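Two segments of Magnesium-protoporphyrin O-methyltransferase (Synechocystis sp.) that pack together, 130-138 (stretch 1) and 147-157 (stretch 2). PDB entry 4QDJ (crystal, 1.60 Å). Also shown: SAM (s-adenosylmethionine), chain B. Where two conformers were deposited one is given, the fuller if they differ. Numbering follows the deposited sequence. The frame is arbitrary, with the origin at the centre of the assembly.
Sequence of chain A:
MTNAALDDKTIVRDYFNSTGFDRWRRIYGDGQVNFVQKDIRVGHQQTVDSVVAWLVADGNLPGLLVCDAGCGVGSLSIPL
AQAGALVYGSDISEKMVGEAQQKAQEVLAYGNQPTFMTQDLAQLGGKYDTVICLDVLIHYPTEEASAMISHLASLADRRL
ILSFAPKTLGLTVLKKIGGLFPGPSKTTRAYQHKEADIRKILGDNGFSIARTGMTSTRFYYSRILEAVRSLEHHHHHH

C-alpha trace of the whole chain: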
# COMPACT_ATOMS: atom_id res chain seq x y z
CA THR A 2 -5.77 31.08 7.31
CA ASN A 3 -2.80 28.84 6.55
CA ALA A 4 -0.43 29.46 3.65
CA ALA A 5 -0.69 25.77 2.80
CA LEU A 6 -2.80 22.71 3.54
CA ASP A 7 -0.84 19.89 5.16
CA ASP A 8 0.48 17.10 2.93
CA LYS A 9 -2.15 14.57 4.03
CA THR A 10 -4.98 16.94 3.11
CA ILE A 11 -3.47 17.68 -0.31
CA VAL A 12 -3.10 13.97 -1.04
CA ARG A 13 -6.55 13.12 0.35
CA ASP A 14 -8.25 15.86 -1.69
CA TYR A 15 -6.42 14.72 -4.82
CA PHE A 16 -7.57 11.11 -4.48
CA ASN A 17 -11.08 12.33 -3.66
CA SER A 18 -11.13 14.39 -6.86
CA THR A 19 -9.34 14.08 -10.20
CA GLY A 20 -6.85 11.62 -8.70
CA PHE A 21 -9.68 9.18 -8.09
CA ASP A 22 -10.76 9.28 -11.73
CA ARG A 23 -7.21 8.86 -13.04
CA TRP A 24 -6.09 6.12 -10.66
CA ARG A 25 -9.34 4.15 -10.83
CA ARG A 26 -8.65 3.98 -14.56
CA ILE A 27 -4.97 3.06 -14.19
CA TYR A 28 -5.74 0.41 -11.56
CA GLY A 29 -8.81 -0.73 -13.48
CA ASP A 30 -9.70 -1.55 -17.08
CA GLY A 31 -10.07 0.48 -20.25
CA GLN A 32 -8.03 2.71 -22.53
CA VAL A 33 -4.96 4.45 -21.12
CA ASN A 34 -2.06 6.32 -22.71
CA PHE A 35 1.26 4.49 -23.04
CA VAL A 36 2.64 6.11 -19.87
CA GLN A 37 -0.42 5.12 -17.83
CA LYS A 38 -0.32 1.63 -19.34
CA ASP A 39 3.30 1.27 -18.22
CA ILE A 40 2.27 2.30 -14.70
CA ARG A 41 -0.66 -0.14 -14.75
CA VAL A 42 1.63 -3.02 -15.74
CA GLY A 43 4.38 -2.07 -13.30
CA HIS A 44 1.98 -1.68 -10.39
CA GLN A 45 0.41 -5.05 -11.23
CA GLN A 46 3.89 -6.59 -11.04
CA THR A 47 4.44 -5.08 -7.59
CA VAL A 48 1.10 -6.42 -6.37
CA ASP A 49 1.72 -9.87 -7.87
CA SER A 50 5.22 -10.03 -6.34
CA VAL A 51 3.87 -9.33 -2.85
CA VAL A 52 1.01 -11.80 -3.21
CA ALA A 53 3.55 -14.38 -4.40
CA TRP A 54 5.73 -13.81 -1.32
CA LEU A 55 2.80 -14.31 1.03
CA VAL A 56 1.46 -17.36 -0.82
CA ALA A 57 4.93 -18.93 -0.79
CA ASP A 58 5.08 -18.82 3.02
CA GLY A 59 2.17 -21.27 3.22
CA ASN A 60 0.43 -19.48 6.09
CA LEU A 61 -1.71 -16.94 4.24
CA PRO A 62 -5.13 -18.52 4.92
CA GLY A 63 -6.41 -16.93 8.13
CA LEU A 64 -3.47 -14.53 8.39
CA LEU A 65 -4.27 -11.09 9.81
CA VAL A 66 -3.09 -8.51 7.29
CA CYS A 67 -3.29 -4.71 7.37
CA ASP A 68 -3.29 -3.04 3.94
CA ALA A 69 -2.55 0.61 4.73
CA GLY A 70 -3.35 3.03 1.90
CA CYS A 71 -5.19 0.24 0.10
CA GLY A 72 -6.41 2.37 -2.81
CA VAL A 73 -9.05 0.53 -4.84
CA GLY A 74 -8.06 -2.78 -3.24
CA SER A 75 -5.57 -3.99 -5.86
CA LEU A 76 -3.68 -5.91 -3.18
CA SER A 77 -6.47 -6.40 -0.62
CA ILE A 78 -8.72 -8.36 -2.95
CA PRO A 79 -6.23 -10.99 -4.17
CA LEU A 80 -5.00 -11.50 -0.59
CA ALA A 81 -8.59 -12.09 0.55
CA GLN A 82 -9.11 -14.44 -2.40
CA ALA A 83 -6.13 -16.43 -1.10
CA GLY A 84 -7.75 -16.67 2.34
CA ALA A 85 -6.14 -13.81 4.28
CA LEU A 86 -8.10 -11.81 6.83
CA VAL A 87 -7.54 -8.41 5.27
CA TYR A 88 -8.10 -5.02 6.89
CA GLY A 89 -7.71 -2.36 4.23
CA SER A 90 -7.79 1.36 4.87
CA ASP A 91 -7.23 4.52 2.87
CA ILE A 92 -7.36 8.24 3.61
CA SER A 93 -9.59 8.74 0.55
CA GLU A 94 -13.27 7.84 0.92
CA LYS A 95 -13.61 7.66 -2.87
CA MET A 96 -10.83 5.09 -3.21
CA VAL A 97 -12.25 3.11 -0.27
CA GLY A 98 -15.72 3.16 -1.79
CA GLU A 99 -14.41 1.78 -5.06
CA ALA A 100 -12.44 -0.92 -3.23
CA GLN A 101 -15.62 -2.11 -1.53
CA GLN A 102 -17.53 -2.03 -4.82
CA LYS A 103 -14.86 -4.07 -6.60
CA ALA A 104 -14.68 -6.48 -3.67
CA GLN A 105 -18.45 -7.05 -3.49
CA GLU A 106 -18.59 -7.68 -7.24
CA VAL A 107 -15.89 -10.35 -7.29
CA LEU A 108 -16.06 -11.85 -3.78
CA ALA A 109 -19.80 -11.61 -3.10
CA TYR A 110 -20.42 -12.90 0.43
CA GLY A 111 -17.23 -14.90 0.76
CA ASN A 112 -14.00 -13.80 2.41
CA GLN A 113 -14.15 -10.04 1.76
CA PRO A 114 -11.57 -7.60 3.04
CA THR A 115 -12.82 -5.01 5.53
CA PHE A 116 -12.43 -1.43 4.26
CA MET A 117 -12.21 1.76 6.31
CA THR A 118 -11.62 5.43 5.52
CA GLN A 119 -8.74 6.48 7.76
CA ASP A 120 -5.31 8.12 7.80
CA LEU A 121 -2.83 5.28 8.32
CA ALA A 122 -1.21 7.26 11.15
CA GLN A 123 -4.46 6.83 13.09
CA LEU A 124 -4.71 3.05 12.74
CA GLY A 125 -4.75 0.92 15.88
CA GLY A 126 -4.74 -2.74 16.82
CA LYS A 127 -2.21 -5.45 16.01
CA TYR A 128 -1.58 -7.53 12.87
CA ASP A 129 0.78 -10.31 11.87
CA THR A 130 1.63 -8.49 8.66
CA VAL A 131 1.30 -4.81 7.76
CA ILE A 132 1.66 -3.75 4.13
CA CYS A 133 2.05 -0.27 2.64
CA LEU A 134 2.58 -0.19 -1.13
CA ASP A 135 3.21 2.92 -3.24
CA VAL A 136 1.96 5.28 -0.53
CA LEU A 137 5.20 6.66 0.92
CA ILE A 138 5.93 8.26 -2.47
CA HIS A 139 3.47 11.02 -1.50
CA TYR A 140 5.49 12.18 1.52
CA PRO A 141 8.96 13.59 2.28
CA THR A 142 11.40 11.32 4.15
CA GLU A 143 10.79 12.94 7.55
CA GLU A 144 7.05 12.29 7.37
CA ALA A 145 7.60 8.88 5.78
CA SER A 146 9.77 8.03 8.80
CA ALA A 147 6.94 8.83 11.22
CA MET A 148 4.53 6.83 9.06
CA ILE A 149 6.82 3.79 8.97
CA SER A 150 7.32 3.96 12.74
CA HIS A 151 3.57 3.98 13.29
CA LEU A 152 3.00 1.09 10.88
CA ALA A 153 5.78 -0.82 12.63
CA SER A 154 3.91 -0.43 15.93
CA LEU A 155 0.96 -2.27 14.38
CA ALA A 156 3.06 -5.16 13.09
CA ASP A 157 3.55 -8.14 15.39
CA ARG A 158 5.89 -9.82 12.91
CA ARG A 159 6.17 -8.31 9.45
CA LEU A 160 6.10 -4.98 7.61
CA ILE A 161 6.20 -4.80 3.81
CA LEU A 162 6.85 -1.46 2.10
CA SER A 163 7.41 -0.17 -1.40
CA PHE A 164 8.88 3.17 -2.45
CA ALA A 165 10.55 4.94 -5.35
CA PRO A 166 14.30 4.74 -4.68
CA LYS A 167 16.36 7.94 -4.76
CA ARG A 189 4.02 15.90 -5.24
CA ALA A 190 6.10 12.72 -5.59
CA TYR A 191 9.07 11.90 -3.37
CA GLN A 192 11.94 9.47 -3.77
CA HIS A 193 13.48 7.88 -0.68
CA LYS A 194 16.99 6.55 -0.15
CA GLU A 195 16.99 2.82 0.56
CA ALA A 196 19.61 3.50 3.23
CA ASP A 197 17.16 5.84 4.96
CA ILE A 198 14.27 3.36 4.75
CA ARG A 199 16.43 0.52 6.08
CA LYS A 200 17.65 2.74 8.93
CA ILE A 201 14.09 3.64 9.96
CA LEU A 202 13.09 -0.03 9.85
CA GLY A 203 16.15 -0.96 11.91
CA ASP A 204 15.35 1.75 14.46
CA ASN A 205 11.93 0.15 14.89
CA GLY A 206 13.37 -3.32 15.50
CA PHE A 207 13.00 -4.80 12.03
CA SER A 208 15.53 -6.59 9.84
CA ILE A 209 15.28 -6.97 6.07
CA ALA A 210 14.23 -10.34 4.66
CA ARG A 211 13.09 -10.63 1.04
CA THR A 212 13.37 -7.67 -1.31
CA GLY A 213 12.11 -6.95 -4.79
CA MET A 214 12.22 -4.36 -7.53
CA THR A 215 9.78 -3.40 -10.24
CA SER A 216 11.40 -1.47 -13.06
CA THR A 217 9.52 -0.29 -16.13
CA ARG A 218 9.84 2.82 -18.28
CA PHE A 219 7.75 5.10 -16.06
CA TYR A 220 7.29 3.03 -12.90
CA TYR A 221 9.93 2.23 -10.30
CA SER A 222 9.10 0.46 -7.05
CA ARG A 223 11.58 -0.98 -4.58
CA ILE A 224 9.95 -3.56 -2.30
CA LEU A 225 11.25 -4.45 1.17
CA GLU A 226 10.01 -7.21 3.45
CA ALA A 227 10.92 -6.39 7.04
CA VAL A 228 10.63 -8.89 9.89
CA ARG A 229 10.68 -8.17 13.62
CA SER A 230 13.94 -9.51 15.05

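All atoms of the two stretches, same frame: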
# COMPACT_ATOMS: atom_id res chain seq x y z
N THR A 130 0.95 -9.13 9.77
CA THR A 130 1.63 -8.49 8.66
C THR A 130 0.96 -7.16 8.31
O THR A 130 -0.26 -7.08 8.18
CB THR A 130 1.62 -9.41 7.42
OG1 THR A 130 2.44 -10.56 7.68
CG2 THR A 130 2.15 -8.68 6.19
N VAL A 131 1.78 -6.12 8.19
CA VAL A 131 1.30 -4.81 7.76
C VAL A 131 1.96 -4.48 6.43
O VAL A 131 3.17 -4.67 6.26
CB VAL A 131 1.63 -3.72 8.80
CG1 VAL A 131 1.17 -2.36 8.31
CG2 VAL A 131 0.97 -4.06 10.13
N ILE A 132 1.16 -4.03 5.47
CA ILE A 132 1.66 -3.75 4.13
C ILE A 132 1.30 -2.33 3.70
O ILE A 132 0.17 -1.88 3.88
CB ILE A 132 1.10 -4.75 3.09
CG1 ILE A 132 1.31 -6.19 3.57
CG2 ILE A 132 1.74 -4.52 1.73
CD1 ILE A 132 0.71 -7.22 2.64
N CYS A 133 2.27 -1.63 3.12
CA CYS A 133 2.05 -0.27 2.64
C CYS A 133 2.76 -0.10 1.30
O CYS A 133 3.97 0.14 1.26
CB CYS A 133 2.57 0.74 3.66
SG CYS A 133 2.19 2.46 3.29
N LEU A 134 2.01 -0.22 0.21
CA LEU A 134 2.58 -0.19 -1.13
C LEU A 134 2.28 1.11 -1.87
O LEU A 134 1.13 1.53 -1.95
CB LEU A 134 2.05 -1.35 -1.98
CG LEU A 134 2.29 -2.78 -1.50
CD1 LEU A 134 1.81 -3.77 -2.55
CD2 LEU A 134 3.76 -3.00 -1.17
N ASP A 135 3.33 1.73 -2.40
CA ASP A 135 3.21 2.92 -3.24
C ASP A 135 2.41 4.04 -2.58
O ASP A 135 1.63 4.73 -3.24
CB ASP A 135 2.61 2.57 -4.61
CG ASP A 135 3.50 1.63 -5.43
OD1 ASP A 135 4.64 1.35 -5.00
OD2 ASP A 135 3.05 1.19 -6.51
N VAL A 136 2.62 4.22 -1.28
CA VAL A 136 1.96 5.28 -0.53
C VAL A 136 2.99 6.30 -0.07
O VAL A 136 2.75 7.51 -0.13
CB VAL A 136 1.21 4.71 0.69
CG1 VAL A 136 0.65 5.83 1.55
CG2 VAL A 136 0.10 3.77 0.24
N LEU A 137 4.14 5.81 0.37
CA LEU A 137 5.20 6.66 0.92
C LEU A 137 5.74 7.66 -0.10
O LEU A 137 6.34 8.67 0.26
CB LEU A 137 6.34 5.81 1.47
CG LEU A 137 5.98 4.89 2.64
CD1 LEU A 137 7.18 4.04 3.05
CD2 LEU A 137 5.47 5.71 3.82
N ILE A 138 5.51 7.38 -1.38
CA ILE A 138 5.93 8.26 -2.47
C ILE A 138 5.29 9.66 -2.36
O ILE A 138 5.80 10.63 -2.93
CB ILE A 138 5.62 7.63 -3.85
CG1 ILE A 138 6.28 8.42 -4.98
CG2 ILE A 138 4.11 7.51 -4.05
CD1 ILE A 138 6.10 7.80 -6.35
N ALA A 147 7.97 8.88 10.19
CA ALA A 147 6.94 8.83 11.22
C ALA A 147 5.86 7.82 10.84
O ALA A 147 5.35 7.10 11.70
CB ALA A 147 6.34 10.21 11.44
N MET A 148 5.53 7.77 9.56
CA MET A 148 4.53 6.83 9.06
C MET A 148 5.00 5.38 9.22
O MET A 148 4.25 4.52 9.68
CB MET A 148 4.19 7.12 7.60
CG MET A 148 3.42 8.41 7.41
SD MET A 148 3.26 8.91 5.68
CE MET A 148 2.40 7.50 4.99
N ILE A 149 6.25 5.12 8.84
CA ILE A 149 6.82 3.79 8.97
C ILE A 149 6.87 3.35 10.43
O ILE A 149 6.55 2.21 10.76
CB ILE A 149 8.23 3.72 8.35
CG1 ILE A 149 8.14 3.88 6.83
CG2 ILE A 149 8.90 2.40 8.70
CD1 ILE A 149 9.48 4.05 6.15
N SER A 150 7.25 4.27 11.31
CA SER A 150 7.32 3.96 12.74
C SER A 150 5.94 3.60 13.29
O SER A 150 5.81 2.69 14.11
CB SER A 150 7.92 5.13 13.51
OG SER A 150 9.27 5.34 13.14
N HIS A 151 4.91 4.30 12.83
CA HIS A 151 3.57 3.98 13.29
C HIS A 151 3.11 2.63 12.77
O HIS A 151 2.54 1.83 13.51
CB HIS A 151 2.55 5.05 12.89
CG HIS A 151 1.18 4.80 13.42
ND1 HIS A 151 0.84 5.04 14.74
CD2 HIS A 151 0.08 4.29 12.83
CE1 HIS A 151 -0.42 4.70 14.93
NE2 HIS A 151 -0.91 4.24 13.79
N LEU A 152 3.35 2.37 11.48
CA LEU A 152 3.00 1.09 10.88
C LEU A 152 3.72 -0.05 11.58
O LEU A 152 3.14 -1.12 11.81
CB LEU A 152 3.31 1.09 9.39
CG LEU A 152 2.46 2.03 8.53
CD1 LEU A 152 2.94 2.01 7.09
CD2 LEU A 152 0.99 1.63 8.60
N ALA A 153 4.98 0.18 11.93
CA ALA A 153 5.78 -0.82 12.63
C ALA A 153 5.14 -1.19 13.97
O ALA A 153 5.18 -2.34 14.38
CB ALA A 153 7.20 -0.32 12.84
N SER A 154 4.53 -0.20 14.63
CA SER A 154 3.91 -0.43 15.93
C SER A 154 2.66 -1.30 15.82
O SER A 154 2.18 -1.83 16.82
CB SER A 154 3.56 0.90 16.61
OG SER A 154 2.42 1.50 16.03
N LEU A 155 2.14 -1.45 14.61
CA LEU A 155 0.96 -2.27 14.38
C LEU A 155 1.34 -3.69 13.99
O LEU A 155 0.50 -4.60 14.01
CB LEU A 155 0.09 -1.67 13.27
CG LEU A 155 -0.24 -0.18 13.37
CD1 LEU A 155 -1.09 0.24 12.18
CD2 LEU A 155 -0.95 0.14 14.68
N ALA A 156 2.60 -3.89 13.63
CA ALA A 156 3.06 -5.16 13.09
C ALA A 156 3.69 -6.06 14.14
O ALA A 156 4.78 -5.78 14.64
CB ALA A 156 4.03 -4.93 11.94
N ASP A 157 3.01 -7.16 14.46
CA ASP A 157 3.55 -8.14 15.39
C ASP A 157 4.80 -8.82 14.83
O ASP A 157 5.73 -9.14 15.57
CB ASP A 157 2.51 -9.21 15.73
CG ASP A 157 1.42 -8.69 16.65
OD1 ASP A 157 1.65 -7.68 17.35
OD2 ASP A 157 0.33 -9.30 16.68
N SAM B . -1.50 0.74 -2.01
CA SAM B . -2.43 0.81 -3.13
C SAM B . -1.92 -0.02 -4.30
O SAM B . -0.72 -0.23 -4.45
OXT SAM B . -2.70 -0.50 -5.12
CB SAM B . -2.72 2.24 -3.56
CG SAM B . -1.53 3.09 -4.00
SD SAM B . -2.04 4.74 -4.57
CE SAM B . -0.61 5.26 -5.53
C5' SAM B . -1.76 5.71 -3.07
C4' SAM B . -2.93 5.60 -2.10
O4' SAM B . -2.48 5.95 -0.81
C3' SAM B . -4.08 6.54 -2.44
O3' SAM B . -5.27 5.80 -2.51
C2' SAM B . -4.15 7.50 -1.26
O2' SAM B . -5.47 7.86 -0.94
C1' SAM B . -3.49 6.68 -0.16
N9 SAM B . -2.93 7.49 0.92
C8 SAM B . -2.13 8.60 0.80
N7 SAM B . -1.84 9.04 2.05
C5 SAM B . -2.43 8.22 2.95
C6 SAM B . -2.45 8.21 4.33
N6 SAM B . -1.79 9.15 5.02
N1 SAM B . -3.15 7.23 4.99
C2 SAM B . -3.83 6.26 4.28
N3 SAM B . -3.81 6.28 2.90
C4 SAM B . -3.11 7.24 2.25

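The contact between the two stretches is apolar throughout. No hydrogen bond crosses it; it buries 389 Å² of surface, summed over both sides, and its side-chain pairs are all apolar. The strand 130-133 and the helix 147-155 run nearly antiparallel, at 154° between their N-to-C directions, with axes 8.3 Å apart at closest approach.

Within the strand, alternation separates the residues that take part from those that do not. The CA-to-CB bonds of Val131 and Cys133 point toward the helix, whereas those of Thr130 and Ile132 point away, and the side chain of Ile132 makes no contact with the other stretch. Val131 is covered most, at 86 Å². Its t rotamer (chi1 178°) spreads the two methyls along the other stretch: CG1 lies 4.0 Å from Leu152 CD2, while CG2 reaches 3.7 Å from Ala156 CB and 4.0 Å from Leu155 CB. The short side chain of Ala156 matches the close backbone approach here, with Val131 CA and Ala156 CA 5.6 Å apart.

Leu152 bridges two strand residues. Its CA-to-CB bond points toward the strand, and the common m,t conformation (chi1 -68°, chi2 176°) directs the fork at it, so that CD1 meets Cys133 CB at 3.7 Å while CD2 lies against Val131. Cys133 CB is the closest atom, but with chi1 -173° (t) its SG also lies 3.9 Å from Leu152 CD1.

Beyond the strand the backbones separate, Leu137 CA and Met148 CA being 8.2 Å apart, and longer side chains span the gap. Met148 starts toward stretch 1 and extends through chi1 -70° (m) and chi2 170° (t); chi3 of 60° (p) then bends the terminal methyl so that CE sits 3.7 Å from Leu137 CD2 and 4.2 Å from Val136 CG1. Leu137 leaves its backbone sideways, but its m,t conformation (-63°, 177°) brings its end nearer. Its other methyl, CD1, lies 3.9 Å from Ile149 CD1, the tip of another sideways residue whose extended chi2 (171°) carries it inward.

The helix supplies these residues at i, i+1 and i+4, and the backbone hydrogen bond from Leu152 N to Met148 O (2.9 Å) fixes the spacing of two of them. Near its C-terminal end, Ser154 adopts p (chi1 75°), which lets OG donate to His151 O at 2.5 Å, satisfying the hydroxyl within its own stretch.

Val136 also faces the cofactor: its t rotamer (174°) leaves CG1 4.2 Å from Met148 CE and CG2 3.5 Å from SAM O4'.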